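Local structure of lysine-sensitive aspartokinase 3 (Escherichia coli, 2J0W) at residues E411-R416 against A436-Q441; I44-V49 against L196-S201. The protein catalyses the ATP-dependent phosphorylation of L-aspartate to 4-phospho-L-aspartate, the first step towards lysine, and is feedback-inhibited by lysine. All blocks are in the same frame, centred on the assembly; numbering follows the deposited sequence.

Interaction 1: E411-R416 against A436-Q441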
loop_
_atom_site.group_PDB
_atom_site.type_symbol
_atom_site.label_atom_id
_atom_site.label_comp_id
_atom_site.label_asym_id
_atom_site.label_seq_id
_atom_site.Cartn_x
_atom_site.Cartn_y
_atom_site.Cartn_z
ATOM N N GLU A 411 -13.961 2.411 18.627
ATOM C CA GLU A 411 -14.297 1.040 18.998
ATOM C C GLU A 411 -15.603 0.587 18.373
ATOM O O GLU A 411 -15.675 -0.484 17.772
ATOM C CB GLU A 411 -14.385 0.900 20.518
ATOM C CG GLU A 411 -15.028 -0.397 20.983
ATOM C CD GLU A 411 -15.050 -0.527 22.487
ATOM O OE1 GLU A 411 -14.999 0.517 23.175
ATOM O OE2 GLU A 411 -15.134 -1.671 22.978
ATOM N N PRO A 412 -16.656 1.402 18.505
ATOM C CA PRO A 412 -17.977 1.090 17.953
ATOM C C PRO A 412 -18.098 1.035 16.418
ATOM O O PRO A 412 -19.188 0.784 15.895
ATOM C CB PRO A 412 -18.853 2.186 18.558
ATOM C CG PRO A 412 -17.900 3.347 18.667
ATOM C CD PRO A 412 -16.689 2.676 19.247
ATOM N N PHE A 413 -16.992 1.243 15.705
ATOM C CA PHE A 413 -17.034 1.254 14.243
ATOM C C PHE A 413 -16.275 0.180 13.478
ATOM O O PHE A 413 -15.527 -0.612 14.045
ATOM C CB PHE A 413 -16.563 2.611 13.736
ATOM C CG PHE A 413 -17.289 3.763 14.342
ATOM C CD1 PHE A 413 -16.593 4.734 15.054
ATOM C CD2 PHE A 413 -18.665 3.896 14.189
ATOM C CE1 PHE A 413 -17.254 5.825 15.607
ATOM C CE2 PHE A 413 -19.336 4.984 14.738
ATOM C CZ PHE A 413 -18.624 5.953 15.450
ATOM N N ASN A 414 -16.475 0.172 12.165
ATOM C CA ASN A 414 -15.791 -0.780 11.314
ATOM C C ASN A 414 -14.728 -0.071 10.507
ATOM O O ASN A 414 -15.036 0.669 9.582
ATOM C CB ASN A 414 -16.760 -1.456 10.346
ATOM C CG ASN A 414 -16.035 -2.273 9.283
ATOM O OD1 ASN A 414 -15.416 -3.297 9.580
ATOM N ND2 ASN A 414 -16.094 -1.811 8.043
ATOM N N ILE A 415 -13.471 -0.269 10.855
ATOM C CA ILE A 415 -12.436 0.355 10.069
ATOM C C ILE A 415 -12.169 -0.640 8.954
ATOM O O ILE A 415 -11.881 -1.808 9.216
ATOM C CB ILE A 415 -11.226 0.608 10.918
ATOM C CG1 ILE A 415 -11.692 1.443 12.109
ATOM C CG2 ILE A 415 -10.141 1.307 10.095
ATOM C CD1 ILE A 415 -10.615 2.031 12.934
ATOM N N ARG A 416 -12.298 -0.177 7.713
ATOM C CA ARG A 416 -12.136 -1.029 6.540
ATOM C C ARG A 416 -10.758 -1.029 5.899
ATOM O O ARG A 416 -10.369 -1.988 5.216
ATOM C CB ARG A 416 -13.156 -0.623 5.480
ATOM C CG ARG A 416 -13.054 -1.419 4.188
ATOM C CD ARG A 416 -13.518 -2.854 4.372
ATOM N NE ARG A 416 -13.426 -3.605 3.121
ATOM C CZ ARG A 416 -12.318 -4.193 2.675
ATOM N NH1 ARG A 416 -11.198 -4.129 3.383
ATOM N NH2 ARG A 416 -12.326 -4.825 1.510
ATOM N N ALA A 436 -19.434 8.105 8.856
ATOM C CA ALA A 436 -18.406 9.092 8.551
ATOM C C ALA A 436 -18.275 10.299 9.486
ATOM O O ALA A 436 -17.251 10.469 10.150
ATOM C CB ALA A 436 -18.576 9.571 7.117
ATOM N N GLU A 437 -19.296 11.145 9.537
ATOM C CA GLU A 437 -19.219 12.336 10.374
ATOM C C GLU A 437 -19.112 12.085 11.878
ATOM O O GLU A 437 -18.343 12.770 12.561
ATOM C CB GLU A 437 -20.396 13.265 10.070
ATOM C CG GLU A 437 -20.421 13.733 8.629
ATOM C CD GLU A 437 -21.453 14.805 8.371
ATOM O OE1 GLU A 437 -22.585 14.685 8.888
ATOM O OE2 GLU A 437 -21.141 15.763 7.637
ATOM N N GLN A 438 -19.863 11.115 12.399
ATOM C CA GLN A 438 -19.794 10.823 13.831
ATOM C C GLN A 438 -18.343 10.490 14.224
ATOM O O GLN A 438 -17.897 10.793 15.337
ATOM C CB GLN A 438 -20.723 9.661 14.203
ATOM C CG GLN A 438 -20.857 9.487 15.710
ATOM C CD GLN A 438 -21.563 8.202 16.116
ATOM O OE1 GLN A 438 -21.693 7.904 17.304
ATOM N NE2 GLN A 438 -22.013 7.435 15.134
ATOM N N VAL A 439 -17.607 9.875 13.303
ATOM C CA VAL A 439 -16.214 9.542 13.547
ATOM C C VAL A 439 -15.403 10.836 13.601
ATOM O O VAL A 439 -14.645 11.065 14.541
ATOM C CB VAL A 439 -15.661 8.629 12.428
ATOM C CG1 VAL A 439 -14.149 8.474 12.562
ATOM C CG2 VAL A 439 -16.332 7.269 12.501
ATOM N N VAL A 440 -15.571 11.685 12.593
ATOM C CA VAL A 440 -14.848 12.951 12.538
ATOM C C VAL A 440 -15.048 13.741 13.824
ATOM O O VAL A 440 -14.129 14.392 14.333
ATOM C CB VAL A 440 -15.333 13.799 11.367
ATOM C CG1 VAL A 440 -14.612 15.132 11.348
ATOM C CG2 VAL A 440 -15.102 13.039 10.084
ATOM N N GLN A 441 -16.267 13.675 14.341
ATOM C CA GLN A 441 -16.611 14.373 15.565
ATOM C C GLN A 441 -15.910 13.708 16.743
ATOM O O GLN A 441 -15.180 14.365 17.489
ATOM C CB GLN A 441 -18.130 14.350 15.756
ATOM C CG GLN A 441 -18.891 15.236 14.769
ATOM C CD GLN A 441 -20.304 14.744 14.496
ATOM O OE1 GLN A 441 -21.084 15.415 13.822
ATOM N NE2 GLN A 441 -20.638 13.563 15.012
#
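Phe413 lays one face of its ring against Val439, whose CG2 methyl does the touching. CG2 of Val439 stands 3.8 Å from the centroid of the Phe413 ring, 22° off the ring normal, which meets the geometry of a CH-pi interaction. The methyl is displaced toward the rim, and its closest ring atom is accordingly CE1 of Phe413, at 3.5 Å from Val439 CG2. Gln438 comes to the same ring at its edge: NE2 of Gln438 lies 3.7 Å from CE2 of Phe413. The amide is turned almost perpendicular to the ring, the planes being 84° apart. An extended chain, with CG of Gln438 anti to the backbone N (chi1 -170°), carries the amide out from the helix to that edge. No hydrogen bond crosses between 411-416 and 436-441, so the contact rests on van der Waals and CH-pi terms. Behind the ring, CG of the preceding Pro412 sits above the opposite face, again toward the rim, and Phe413 is thereby held between proline and valine. Val439 also packs on Leu410, and backbone hydrogen bonds from Phe413 reach the second subunit. Within the ACT domain, the contact joins the loop between helix 402-407 and strand 417-420 to the C-terminal helix 436-448, with Asn414 and Ile415 touching strand 426-432 and Ala436 touching strand 299-313.

Interaction 2: I44-V49 against L196-S201. With ASP (aspartic acid), chain B.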
loop_
_atom_site.group_PDB
_atom_site.type_symbol
_atom_site.label_atom_id
_atom_site.label_comp_id
_atom_site.label_asym_id
_atom_site.label_seq_id
_atom_site.Cartn_x
_atom_site.Cartn_y
_atom_site.Cartn_z
ATOM N N ILE A 44 -25.053 28.892 -10.077
ATOM C CA ILE A 44 -24.931 28.899 -11.527
ATOM C C ILE A 44 -24.315 27.625 -12.100
ATOM O O ILE A 44 -24.922 26.961 -12.938
ATOM C CB ILE A 44 -24.118 30.131 -12.023
ATOM C CG1 ILE A 44 -24.940 31.401 -11.815
ATOM C CG2 ILE A 44 -23.809 30.013 -13.511
ATOM C CD1 ILE A 44 -26.289 31.378 -12.552
ATOM N N THR A 45 -23.122 27.266 -11.641
ATOM C CA THR A 45 -22.463 26.081 -12.171
ATOM C C THR A 45 -23.300 24.814 -12.065
ATOM O O THR A 45 -23.338 24.032 -13.017
ATOM C CB THR A 45 -21.075 25.871 -11.516
ATOM O OG1 THR A 45 -20.220 26.964 -11.880
ATOM C CG2 THR A 45 -20.430 24.567 -12.005
ATOM N N ASN A 46 -23.971 24.600 -10.931
ATOM C CA ASN A 46 -24.809 23.402 -10.788
ATOM C C ASN A 46 -25.971 23.465 -11.790
ATOM O O ASN A 46 -26.330 22.464 -12.413
ATOM C CB ASN A 46 -25.398 23.264 -9.377
ATOM C CG ASN A 46 -24.336 23.102 -8.293
ATOM O OD1 ASN A 46 -23.273 22.511 -8.505
ATOM N ND2 ASN A 46 -24.643 23.615 -7.109
ATOM N N LEU A 47 -26.568 24.637 -11.944
ATOM C CA LEU A 47 -27.669 24.752 -12.887
ATOM C C LEU A 47 -27.141 24.396 -14.274
ATOM O O LEU A 47 -27.694 23.524 -14.961
ATOM C CB LEU A 47 -28.247 26.171 -12.861
ATOM C CG LEU A 47 -29.136 26.407 -11.629
ATOM C CD1 LEU A 47 -29.537 27.880 -11.500
ATOM C CD2 LEU A 47 -30.372 25.515 -11.747
ATOM N N LEU A 48 -26.044 25.051 -14.652
ATOM C CA LEU A 48 -25.400 24.834 -15.944
ATOM C C LEU A 48 -25.022 23.381 -16.179
ATOM O O LEU A 48 -25.154 22.875 -17.295
ATOM C CB LEU A 48 -24.159 25.715 -16.070
ATOM C CG LEU A 48 -24.499 27.193 -16.273
ATOM C CD1 LEU A 48 -23.234 28.010 -16.355
ATOM C CD2 LEU A 48 -25.326 27.357 -17.557
ATOM N N VAL A 49 -24.563 22.703 -15.134
ATOM C CA VAL A 49 -24.190 21.306 -15.275
ATOM C C VAL A 49 -25.441 20.446 -15.478
ATOM O O VAL A 49 -25.436 19.499 -16.265
ATOM C CB VAL A 49 -23.398 20.819 -14.037
ATOM C CG1 VAL A 49 -23.372 19.289 -13.987
ATOM C CG2 VAL A 49 -21.977 21.368 -14.095
ATOM N N LEU A 196 -11.123 23.193 -15.491
ATOM C CA LEU A 196 -10.131 22.490 -14.668
ATOM C C LEU A 196 -10.734 21.500 -13.664
ATOM O O LEU A 196 -10.001 20.806 -12.962
ATOM C CB LEU A 196 -9.274 23.512 -13.919
ATOM C CG LEU A 196 -8.658 24.572 -14.837
ATOM C CD1 LEU A 196 -8.335 25.834 -14.045
ATOM C CD2 LEU A 196 -7.413 24.003 -15.531
ATOM N N GLY A 197 -12.061 21.417 -13.602
ATOM C CA GLY A 197 -12.675 20.505 -12.652
ATOM C C GLY A 197 -13.277 21.304 -11.510
ATOM O O GLY A 197 -12.781 22.390 -11.193
ATOM N N ARG A 198 -14.340 20.781 -10.895
ATOM C CA ARG A 198 -15.016 21.480 -9.807
ATOM C C ARG A 198 -14.032 22.125 -8.828
ATOM O O ARG A 198 -13.007 21.529 -8.486
ATOM C CB ARG A 198 -15.928 20.518 -9.048
ATOM C CG ARG A 198 -16.978 19.826 -9.913
ATOM C CD ARG A 198 -17.703 20.806 -10.832
ATOM N NE ARG A 198 -18.413 21.855 -10.103
ATOM C CZ ARG A 198 -19.708 21.819 -9.791
ATOM N NH1 ARG A 198 -20.450 20.777 -10.146
ATOM N NH2 ARG A 198 -20.261 22.831 -9.122
ATOM N N GLY A 199 -14.346 23.344 -8.386
ATOM C CA GLY A 199 -13.488 24.037 -7.444
ATOM C C GLY A 199 -12.214 24.565 -8.065
ATOM O O GLY A 199 -11.350 25.117 -7.383
ATOM N N GLY A 200 -12.117 24.405 -9.376
ATOM C CA GLY A 200 -10.946 24.827 -10.118
ATOM C C GLY A 200 -10.622 26.301 -10.092
ATOM O O GLY A 200 -9.532 26.707 -10.519
ATOM N N SER A 201 -11.546 27.121 -9.617
ATOM C CA SER A 201 -11.237 28.544 -9.573
ATOM C C SER A 201 -10.076 28.830 -8.614
ATOM O O SER A 201 -9.391 29.835 -8.776
ATOM C CB SER A 201 -12.466 29.366 -9.169
ATOM O OG SER A 201 -13.424 29.386 -10.216
HETATM N N ASP B . -17.459 27.513 -10.799
HETATM C CA ASP B . -16.856 26.193 -10.627
HETATM C C ASP B . -17.768 25.411 -9.658
HETATM O O ASP B . -18.876 25.915 -9.349
HETATM C CB ASP B . -15.391 26.352 -10.116
HETATM C CG ASP B . -15.201 26.912 -8.689
HETATM O OD1 ASP B . -16.236 27.202 -8.012
HETATM O OD2 ASP B . -14.010 27.070 -8.235
HETATM O OXT ASP B . -17.342 24.303 -9.181
#
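OXT of the bound aspartate is gripped by three N-H groups, all from Arg198 and Gly199. Arg198 NE gives the shortest of these bonds, 2.8 Å to OXT of the aspartate at an N-H...O angle of 166°. Arg198 NH2 reaches the same OXT by a more bent bond of 3.3 Å. The third bond runs from the backbone N of Gly199 to OXT of the aspartate, 3.2 Å. The arginine chain bends at chi2 and chi3, which curls the guanidinium back beside the ligand, with OXT at its edge.

Asn46, on helix 44-51, takes a second bond from NH2, the nitrogen that also reaches OXT, which probably helps set the rotation of the guanidinium. This bond, from Arg198 NH2 to Asn46 OD1, is 3.1 Å long and nearly straight at 173°. The acceptor lies in the guanidinium plane, whereas the donor is tilted from the carbonyl plane of Asn46; the amide plane is well turned from that of the guanidinium. Thr45 comes over one guanidinium face, its CG2 3.4 Å from NH2 of Arg198. The other branch of Thr45 serves the ligand directly: OG1 accepts a 3.0 Å bond from N of the aspartate.

At the side-chain end, the backbone N of Ser201 donates to OD2 of the aspartate over 2.8 Å. A type II turn from Gly197 to Gly200, with Gly199 at positive phi, precedes this residue. Ser201 OG is hydrogen-bonded to Ser39, and Glu119 OE2 makes a further bond to the ligand.

The substrate is thus read at its amino group, alpha-carboxylate and side-chain carboxylate. Arg198 probably offsets the alpha-carboxylate's negative charge, Asn46 is placed as a second-shell residue to position Arg198, and the Ser201 bond probably helps orient the side-chain carboxylate that receives the phosphoryl group.

How the interactions relate
Interaction 2 comes first along the chain and is complete before interaction 1 begins. Their centres are 31 Å apart, and even their nearest atoms are separated by about 17 Å, so neither touches the other. Interaction 2 belongs to the amino acid kinase domain, where helix 44-51 and the turn leading into helix 200-211 meet around the substrate. Interaction 1 lies in the C-terminal ACT portion, within the region required for homodimerization and away from the annotated sites. They share no helix, strand or sheet. The separation reflects the division of the enzyme into a catalytic part and a dimerizing, regulatory part, with residues that bind the inhibitor lysine falling between the two contacts in sequence.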